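Local coordinates for protein nucleoporin NUP82 (Saccharomyces cerevisiae, PDB 3PBP) that helps build the nuclear pore complex as a structural nucleoporin, this chain being its N-terminal beta-propeller domain, which interacts with NUP116, at residues L225-S230 / Q254-L259; K246-K251 / S334-V339. The protein carries 1 engineered substitution. One frame throughout, in Å; residues are numbered along the deposited sequence.

Contact 1 of 2, residues L225-S230 / Q254-L259; sequences LILNKS and QFVSKL
Leu227 and Val256, whose CA atoms lie 6.0 Å apart, mark where two helical segments pass almost antiparallel, their axes 9.6 Å apart at the closest approach and their directions 150° apart. Val256 reaches from 254-259 toward the other helix and divides its two methyls over three residues. Its CG1, anti to the backbone N (chi1 179°), comes close to the backbone of Leu227, with 3.6 Å to Leu227 CA. The same methyl meets Ile226 CG2 at 3.8 Å and Leu227 CD1 at an equal 3.8 Å, both side chains slanting across the valine rather than running alongside it. Val256 CG2 is turned instead to Ser230, whose OG lies 3.4 Å away. The hydroxyl itself is engaged one turn back: Ser230 OG donates to Ile226 O over 2.7 Å, nearly in line with the carbonyl (C=O...OG angle 165°). That oxygen also receives the helical bond from Ser230 N, while Gln252 NE2 is bonded to the hydroxyl. An alanine in place of Ser230 would probably leave Gln252 NE2 without this mate, strip Ile226 O of its second donor and leave a small gap beside Val256 CG2. The interface is thus apolar across the helices, with its one buried hydroxyl satisfied along them. The two segments belong to helices 220-235 and 243-262, which succeed one another between strands 215-217 and 269-271; Ile226 also packs on Leu192 and Tyr209 in loops, Leu227 touches His260 further along helix 243-262, and another protein's chain packs apolar side chains on Asn228 and Lys229.

Contact 2 of 2, residues K246-K251 / S334-V339; sequences KRNVIK and SMSWDV
Arg247 and Asp338 form the salt bridge that joins the helix to the loop. A single carboxylate oxygen does the accepting: Arg247 NH1 donates to Asp338 OD2 over 2.5 Å, through the lone pair directed away from the other oxygen, and Arg247 NH2 reaches the same Asp338 OD2 at 2.7 Å in a weak bond. Guanidinium and carboxylate planes are only 18° apart, and the oxygen sits at the edge of the guanidinium, near its plane. An arginine chain extended from CG to NE carries the group out to this position. Lys251, one turn on, adds a long ion pair, its NZ standing 4.0 Å from Asp338 OD2, so two positive charges converge on one oxygen and would probably favour an ionised aspartate. Nearer the helix, Asn248 points into the loop, its CB resting 3.2 Å from Met335 O. With CG anti to the carbonyl carbon (chi1 -79°), the amide leaves over Ser336 toward Val339, where Asn248 ND2 and Val339 CG2 are 3.8 Å apart. Packing flanks this core: Lys251 CB approaches Trp337 CZ3 obliquely at 3.9 Å, and Val249 CG2 touches Ser334 CB at 4.3 Å. Polar ends here find partners beyond the two segments, Trp337 NE1 bonding to Tyr276 O and Ser334 OG to Tyr342 OH. Residues 334-339 belong to the long connection between strands 323-329 and 347-355, antiparallel neighbours in a mixed sheet. The arrangement is that of an extended loop of one beta-propeller blade laid against an inserted helix, held at its outer margin by an Arg-Lys-Asp salt-bridge network and further in by buried side chains.

Overall arrangement
Helix 243-262 serves both contacts: contact 1 uses its later part to face helix 220-235, and contact 2 its earlier part to receive the loop 334-339. Their centres are about 13 Å apart, some 23 and 24 Å from the centre of the chain and on the same side of it. They also meet directly, Phe255 packing on the end of Met335 and, with its CG 4.2 Å from Trp337 CZ2, on the indole. A polar link runs through Gln252, the partner of Ser230, which also accepts from Met335 N through OE1. Together the contacts tie both inserted helices and a strand connection into one assembly at the side of the propeller.

Contact 1 of 2, residues L225-S230 / Q254-L259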
ATOM      1  N   LEU A 225       6.242  -2.920  22.504  1.00 53.35           N
ATOM      2  CA  LEU A 225       5.798  -4.059  21.730  1.00 51.36           C
ATOM      3  C   LEU A 225       6.746  -4.287  20.545  1.00 51.92           C
ATOM      4  O   LEU A 225       7.197  -5.413  20.327  1.00 52.46           O
ATOM      5  CB  LEU A 225       4.358  -3.876  21.233  1.00 48.30           C
ATOM      6  CG  LEU A 225       3.908  -5.040  20.341  1.00 45.93           C
ATOM      7  CD1 LEU A 225       3.934  -6.325  21.146  1.00 44.76           C
ATOM      8  CD2 LEU A 225       2.531  -4.777  19.786  1.00 46.20           C
ATOM      9  N   ILE A 226       7.081  -3.251  19.782  1.00 51.60           N
ATOM     10  CA  ILE A 226       7.971  -3.510  18.652  1.00 53.26           C
ATOM     11  C   ILE A 226       9.414  -3.759  19.064  1.00 53.86           C
ATOM     12  O   ILE A 226      10.208  -4.305  18.292  1.00 53.58           O
ATOM     13  CB  ILE A 226       7.951  -2.406  17.566  1.00 52.77           C
ATOM     14  CG1 ILE A 226       8.709  -2.944  16.344  1.00 52.57           C
ATOM     15  CG2 ILE A 226       8.577  -1.122  18.087  1.00 49.49           C
ATOM     16  CD1 ILE A 226       8.398  -2.277  15.039  1.00 57.63           C
ATOM     17  N   LEU A 227       9.764  -3.358  20.278  1.00 55.08           N
ATOM     18  CA  LEU A 227      11.116  -3.599  20.752  1.00 55.15           C
ATOM     19  C   LEU A 227      11.207  -5.091  21.080  1.00 54.36           C
ATOM     20  O   LEU A 227      12.143  -5.775  20.670  1.00 54.58           O
ATOM     21  CB  LEU A 227      11.413  -2.754  21.990  1.00 57.38           C
ATOM     22  CG  LEU A 227      12.814  -2.965  22.571  1.00 59.56           C
ATOM     23  CD1 LEU A 227      13.877  -2.727  21.484  1.00 59.49           C
ATOM     24  CD2 LEU A 227      13.000  -2.019  23.745  1.00 61.00           C
ATOM     25  N   ASN A 228      10.216  -5.599  21.803  1.00 52.70           N
ATOM     26  CA  ASN A 228      10.188  -7.012  22.148  1.00 52.12           C
ATOM     27  C   ASN A 228      10.082  -7.900  20.912  1.00 52.62           C
ATOM     28  O   ASN A 228      10.766  -8.909  20.825  1.00 52.27           O
ATOM     29  CB  ASN A 228       9.027  -7.327  23.093  1.00 52.54           C
ATOM     30  CG  ASN A 228       9.262  -6.805  24.499  1.00 54.00           C
ATOM     31  OD1 ASN A 228      10.382  -6.853  24.999  1.00 52.89           O
ATOM     32  ND2 ASN A 228       8.202  -6.320  25.151  1.00 55.34           N
ATOM     33  N   LYS A 229       9.214  -7.553  19.962  1.00 53.16           N
ATOM     34  CA  LYS A 229       9.102  -8.362  18.747  1.00 53.18           C
ATOM     35  C   LYS A 229      10.480  -8.386  18.069  1.00 54.04           C
ATOM     36  O   LYS A 229      10.908  -9.419  17.536  1.00 52.36           O
ATOM     37  CB  LYS A 229       8.045  -7.784  17.782  1.00 51.62           C
ATOM     38  CG  LYS A 229       6.607  -8.204  18.089  1.00 49.06           C
ATOM     39  CD  LYS A 229       5.576  -7.257  17.500  1.00 48.02           C
ATOM     40  CE  LYS A 229       5.668  -7.180  16.009  1.00 47.94           C
ATOM     41  NZ  LYS A 229       4.615  -6.291  15.430  1.00 49.34           N
ATOM     42  N   SER A 230      11.171  -7.248  18.117  1.00 54.31           N
ATOM     43  CA  SER A 230      12.488  -7.129  17.513  1.00 55.66           C
ATOM     44  C   SER A 230      13.505  -8.025  18.212  1.00 56.44           C
ATOM     45  O   SER A 230      14.384  -8.599  17.567  1.00 55.32           O
ATOM     46  CB  SER A 230      12.956  -5.666  17.547  1.00 56.31           C
ATOM     47  OG  SER A 230      12.219  -4.859  16.638  1.00 56.09           O
ATOM     48  N   GLN A 254      18.575  -2.586  15.580  1.00 57.79           N
ATOM     49  CA  GLN A 254      19.391  -1.397  15.801  1.00 58.31           C
ATOM     50  C   GLN A 254      18.502  -0.175  15.722  1.00 58.33           C
ATOM     51  O   GLN A 254      18.596   0.727  16.554  1.00 60.90           O
ATOM     52  CB  GLN A 254      20.495  -1.277  14.755  1.00 58.30           C
ATOM     53  CG  GLN A 254      21.470  -2.422  14.767  1.00 62.43           C
ATOM     54  CD  GLN A 254      22.451  -2.383  13.599  1.00 64.69           C
ATOM     55  OE1 GLN A 254      22.175  -1.779  12.552  1.00 65.34           O
ATOM     56  NE2 GLN A 254      23.595  -3.051  13.766  1.00 64.73           N
ATOM     57  N   PHE A 255      17.632  -0.151  14.722  1.00 56.65           N
ATOM     58  CA  PHE A 255      16.724   0.967  14.524  1.00 55.70           C
ATOM     59  C   PHE A 255      15.743   1.129  15.687  1.00 56.43           C
ATOM     60  O   PHE A 255      15.623   2.213  16.265  1.00 57.05           O
ATOM     61  CB  PHE A 255      15.957   0.776  13.208  1.00 54.90           C
ATOM     62  CG  PHE A 255      14.859   1.775  12.995  1.00 54.88           C
ATOM     63  CD1 PHE A 255      15.145   3.121  12.814  1.00 54.52           C
ATOM     64  CD2 PHE A 255      13.532   1.372  12.991  1.00 55.35           C
ATOM     65  CE1 PHE A 255      14.122   4.057  12.633  1.00 54.48           C
ATOM     66  CE2 PHE A 255      12.497   2.306  12.810  1.00 55.01           C
ATOM     67  CZ  PHE A 255      12.798   3.647  12.629  1.00 54.82           C
ATOM     68  N   VAL A 256      15.048   0.053  16.042  1.00 57.11           N
ATOM     69  CA  VAL A 256      14.065   0.126  17.119  1.00 58.18           C
ATOM     70  C   VAL A 256      14.715   0.501  18.437  1.00 58.85           C
ATOM     71  O   VAL A 256      14.077   1.101  19.298  1.00 58.85           O
ATOM     72  CB  VAL A 256      13.288  -1.206  17.278  1.00 56.92           C
ATOM     73  CG1 VAL A 256      12.315  -1.093  18.420  1.00 56.47           C
ATOM     74  CG2 VAL A 256      12.519  -1.518  16.002  1.00 56.89           C
ATOM     75  N   SER A 257      15.988   0.152  18.589  1.00 60.87           N
ATOM     76  CA  SER A 257      16.734   0.483  19.804  1.00 62.92           C
ATOM     77  C   SER A 257      17.037   1.972  19.826  1.00 64.57           C
ATOM     78  O   SER A 257      16.991   2.612  20.881  1.00 64.75           O
ATOM     79  CB  SER A 257      18.051  -0.285  19.866  1.00 61.41           C
ATOM     80  OG  SER A 257      17.815  -1.666  20.033  1.00 64.00           O
ATOM     81  N   LYS A 258      17.342   2.522  18.655  1.00 65.27           N
ATOM     82  CA  LYS A 258      17.646   3.931  18.546  1.00 67.05           C
ATOM     83  C   LYS A 258      16.367   4.716  18.799  1.00 67.33           C
ATOM     84  O   LYS A 258      16.400   5.804  19.370  1.00 68.29           O
ATOM     85  CB  LYS A 258      18.207   4.242  17.162  1.00 68.79           C
ATOM     86  CG  LYS A 258      19.058   5.485  17.129  1.00 72.89           C
ATOM     87  CD  LYS A 258      19.584   5.763  15.733  1.00 77.61           C
ATOM     88  CE  LYS A 258      20.522   6.979  15.727  1.00 81.26           C
ATOM     89  NZ  LYS A 258      20.990   7.369  14.352  1.00 83.68           N
ATOM     90  N   LEU A 259      15.231   4.171  18.373  1.00 67.44           N
ATOM     91  CA  LEU A 259      13.963   4.858  18.610  1.00 67.74           C
ATOM     92  C   LEU A 259      13.763   4.939  20.118  1.00 68.57           C
ATOM     93  O   LEU A 259      13.475   6.004  20.664  1.00 68.89           O
ATOM     94  CB  LEU A 259      12.794   4.092  17.987  1.00 66.18           C
ATOM     95  CG  LEU A 259      12.678   4.062  16.466  1.00 65.43           C
ATOM     96  CD1 LEU A 259      11.431   3.294  16.082  1.00 65.30           C
ATOM     97  CD2 LEU A 259      12.613   5.470  15.921  1.00 64.65           C
TER

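Contact 2 of 2, residues K246-K251 / S334-V339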
ATOM      1  N   LYS A 246      19.117 -11.888   7.812  1.00 60.34           N
ATOM      2  CA  LYS A 246      19.908 -11.647   9.011  1.00 60.84           C
ATOM      3  C   LYS A 246      20.290 -10.170   9.106  1.00 59.79           C
ATOM      4  O   LYS A 246      20.262  -9.562  10.188  1.00 59.20           O
ATOM      5  CB  LYS A 246      21.170 -12.505   8.961  1.00 62.24           C
ATOM      6  CG  LYS A 246      21.563 -13.143  10.288  1.00 66.98           C
ATOM      7  CD  LYS A 246      22.690 -14.139  10.079  1.00 67.81           C
ATOM      8  CE  LYS A 246      22.515 -15.359  10.951  1.00 70.12           C
ATOM      9  NZ  LYS A 246      23.131 -16.543  10.283  1.00 71.95           N
ATOM     10  N   ARG A 247      20.647  -9.595   7.965  1.00 57.78           N
ATOM     11  CA  ARG A 247      21.026  -8.196   7.927  1.00 57.63           C
ATOM     12  C   ARG A 247      19.855  -7.296   8.350  1.00 57.53           C
ATOM     13  O   ARG A 247      20.003  -6.416   9.216  1.00 56.71           O
ATOM     14  CB  ARG A 247      21.491  -7.827   6.522  1.00 57.76           C
ATOM     15  CG  ARG A 247      22.004  -6.422   6.433  1.00 57.12           C
ATOM     16  CD  ARG A 247      22.393  -6.061   5.034  1.00 57.46           C
ATOM     17  NE  ARG A 247      22.600  -4.624   4.947  1.00 58.88           N
ATOM     18  CZ  ARG A 247      21.944  -3.831   4.113  1.00 57.81           C
ATOM     19  NH1 ARG A 247      21.038  -4.350   3.289  1.00 57.62           N
ATOM     20  NH2 ARG A 247      22.185  -2.523   4.118  1.00 57.44           N
ATOM     21  N   ASN A 248      18.692  -7.530   7.741  1.00 56.54           N
ATOM     22  CA  ASN A 248      17.487  -6.758   8.051  1.00 56.09           C
ATOM     23  C   ASN A 248      17.090  -6.858   9.525  1.00 55.56           C
ATOM     24  O   ASN A 248      16.810  -5.843  10.159  1.00 56.79           O
ATOM     25  CB  ASN A 248      16.297  -7.219   7.191  1.00 55.49           C
ATOM     26  CG  ASN A 248      16.328  -6.663   5.773  1.00 53.92           C
ATOM     27  OD1 ASN A 248      16.956  -5.643   5.495  1.00 52.68           O
ATOM     28  ND2 ASN A 248      15.617  -7.326   4.875  1.00 52.81           N
ATOM     29  N   VAL A 249      17.046  -8.082  10.054  1.00 54.15           N
ATOM     30  CA  VAL A 249      16.677  -8.311  11.442  1.00 51.90           C
ATOM     31  C   VAL A 249      17.604  -7.540  12.368  1.00 53.48           C
ATOM     32  O   VAL A 249      17.156  -6.943  13.351  1.00 52.99           O
ATOM     33  CB  VAL A 249      16.734  -9.814  11.790  1.00 49.30           C
ATOM     34  CG1 VAL A 249      16.468 -10.024  13.260  1.00 46.06           C
ATOM     35  CG2 VAL A 249      15.726 -10.559  10.964  1.00 47.86           C
ATOM     36  N   ILE A 250      18.899  -7.551  12.059  1.00 55.06           N
ATOM     37  CA  ILE A 250      19.854  -6.828  12.886  1.00 56.29           C
ATOM     38  C   ILE A 250      19.632  -5.335  12.720  1.00 55.77           C
ATOM     39  O   ILE A 250      19.723  -4.577  13.683  1.00 55.62           O
ATOM     40  CB  ILE A 250      21.299  -7.191  12.522  1.00 58.16           C
ATOM     41  CG1 ILE A 250      21.599  -8.603  13.045  1.00 57.89           C
ATOM     42  CG2 ILE A 250      22.267  -6.160  13.107  1.00 56.20           C
ATOM     43  CD1 ILE A 250      22.926  -9.146  12.593  1.00 58.66           C
ATOM     44  N   LYS A 251      19.327  -4.916  11.498  1.00 55.23           N
ATOM     45  CA  LYS A 251      19.061  -3.510  11.248  1.00 56.03           C
ATOM     46  C   LYS A 251      17.817  -3.082  12.005  1.00 56.23           C
ATOM     47  O   LYS A 251      17.767  -1.995  12.585  1.00 56.30           O
ATOM     48  CB  LYS A 251      18.830  -3.259   9.770  1.00 57.16           C
ATOM     49  CG  LYS A 251      20.073  -3.047   8.979  1.00 60.00           C
ATOM     50  CD  LYS A 251      19.703  -2.500   7.637  1.00 60.63           C
ATOM     51  CE  LYS A 251      20.702  -1.465   7.214  1.00 63.86           C
ATOM     52  NZ  LYS A 251      20.076  -0.471   6.303  1.00 68.08           N
ATOM     53  N   SER A 334       9.962  -8.594   8.855  1.00 59.13           N
ATOM     54  CA  SER A 334      11.144  -7.907   9.329  1.00 58.45           C
ATOM     55  C   SER A 334      11.165  -6.640   8.496  1.00 59.33           C
ATOM     56  O   SER A 334      10.680  -6.615   7.355  1.00 58.55           O
ATOM     57  CB  SER A 334      12.408  -8.706   9.049  1.00 59.68           C
ATOM     58  OG  SER A 334      12.715  -8.703   7.662  1.00 59.63           O
HETATM   59  N   MSE A 335      11.696  -5.577   9.071  1.00 59.86           N
HETATM   60  CA  MSE A 335      11.788  -4.329   8.348  1.00 61.36           C
HETATM   61  C   MSE A 335      12.833  -4.452   7.238  1.00 60.61           C
HETATM   62  O   MSE A 335      13.798  -5.202   7.364  1.00 61.57           O
HETATM   63  CB  MSE A 335      12.147  -3.218   9.319  1.00 63.37           C
HETATM   64  CG  MSE A 335      10.981  -2.848  10.182  1.00 67.74           C
HETATM   65 SE   MSE A 335      11.412  -1.649  11.624  1.00 76.68          SE
HETATM   66  CE  MSE A 335      12.064  -0.164  10.651  1.00 75.26           C
ATOM     67  N   SER A 336      12.626  -3.727   6.145  1.00 59.54           N
ATOM     68  CA  SER A 336      13.544  -3.776   5.021  1.00 58.84           C
ATOM     69  C   SER A 336      13.589  -2.429   4.305  1.00 57.64           C
ATOM     70  O   SER A 336      12.561  -1.797   4.080  1.00 55.33           O
ATOM     71  CB  SER A 336      13.115  -4.878   4.054  1.00 58.86           C
ATOM     72  OG  SER A 336      14.023  -4.987   2.975  1.00 60.51           O
ATOM     73  N   TRP A 337      14.793  -1.997   3.949  1.00 57.63           N
ATOM     74  CA  TRP A 337      14.961  -0.716   3.286  1.00 57.12           C
ATOM     75  C   TRP A 337      15.585  -0.810   1.900  1.00 58.78           C
ATOM     76  O   TRP A 337      15.085  -0.168   0.983  1.00 58.86           O
ATOM     77  CB  TRP A 337      15.813   0.203   4.151  1.00 54.74           C
ATOM     78  CG  TRP A 337      15.188   0.648   5.451  1.00 50.69           C
ATOM     79  CD1 TRP A 337      14.602   1.857   5.703  1.00 49.01           C
ATOM     80  CD2 TRP A 337      15.231  -0.043   6.707  1.00 48.22           C
ATOM     81  NE1 TRP A 337      14.294   1.966   7.038  1.00 47.33           N
ATOM     82  CE2 TRP A 337      14.670   0.814   7.676  1.00 47.69           C
ATOM     83  CE3 TRP A 337      15.690  -1.303   7.109  1.00 47.08           C
ATOM     84  CZ2 TRP A 337      14.572   0.457   9.023  1.00 47.40           C
ATOM     85  CZ3 TRP A 337      15.585  -1.657   8.456  1.00 45.46           C
ATOM     86  CH2 TRP A 337      15.031  -0.781   9.391  1.00 45.07           C
ATOM     87  N   ASP A 338      16.664  -1.593   1.750  1.00 60.83           N
ATOM     88  CA  ASP A 338      17.358  -1.757   0.457  1.00 62.69           C
ATOM     89  C   ASP A 338      16.812  -2.872  -0.412  1.00 63.30           C
ATOM     90  O   ASP A 338      16.353  -2.651  -1.527  1.00 66.11           O
ATOM     91  CB  ASP A 338      18.826  -2.106   0.633  1.00 64.64           C
ATOM     92  CG  ASP A 338      19.445  -1.427   1.798  1.00 66.76           C
ATOM     93  OD1 ASP A 338      19.418  -0.185   1.826  1.00 68.88           O
ATOM     94  OD2 ASP A 338      19.961  -2.139   2.681  1.00 66.55           O
ATOM     95  N   VAL A 339      16.913  -4.084   0.109  1.00 62.45           N
ATOM     96  CA  VAL A 339      16.498  -5.288  -0.595  1.00 61.73           C
ATOM     97  C   VAL A 339      15.339  -5.173  -1.584  1.00 61.72           C
ATOM     98  O   VAL A 339      14.203  -4.892  -1.195  1.00 61.99           O
ATOM     99  CB  VAL A 339      16.179  -6.400   0.414  1.00 60.26           C
ATOM    100  CG1 VAL A 339      16.140  -7.728  -0.293  1.00 60.07           C
ATOM    101  CG2 VAL A 339      17.209  -6.406   1.527  1.00 57.87           C
TER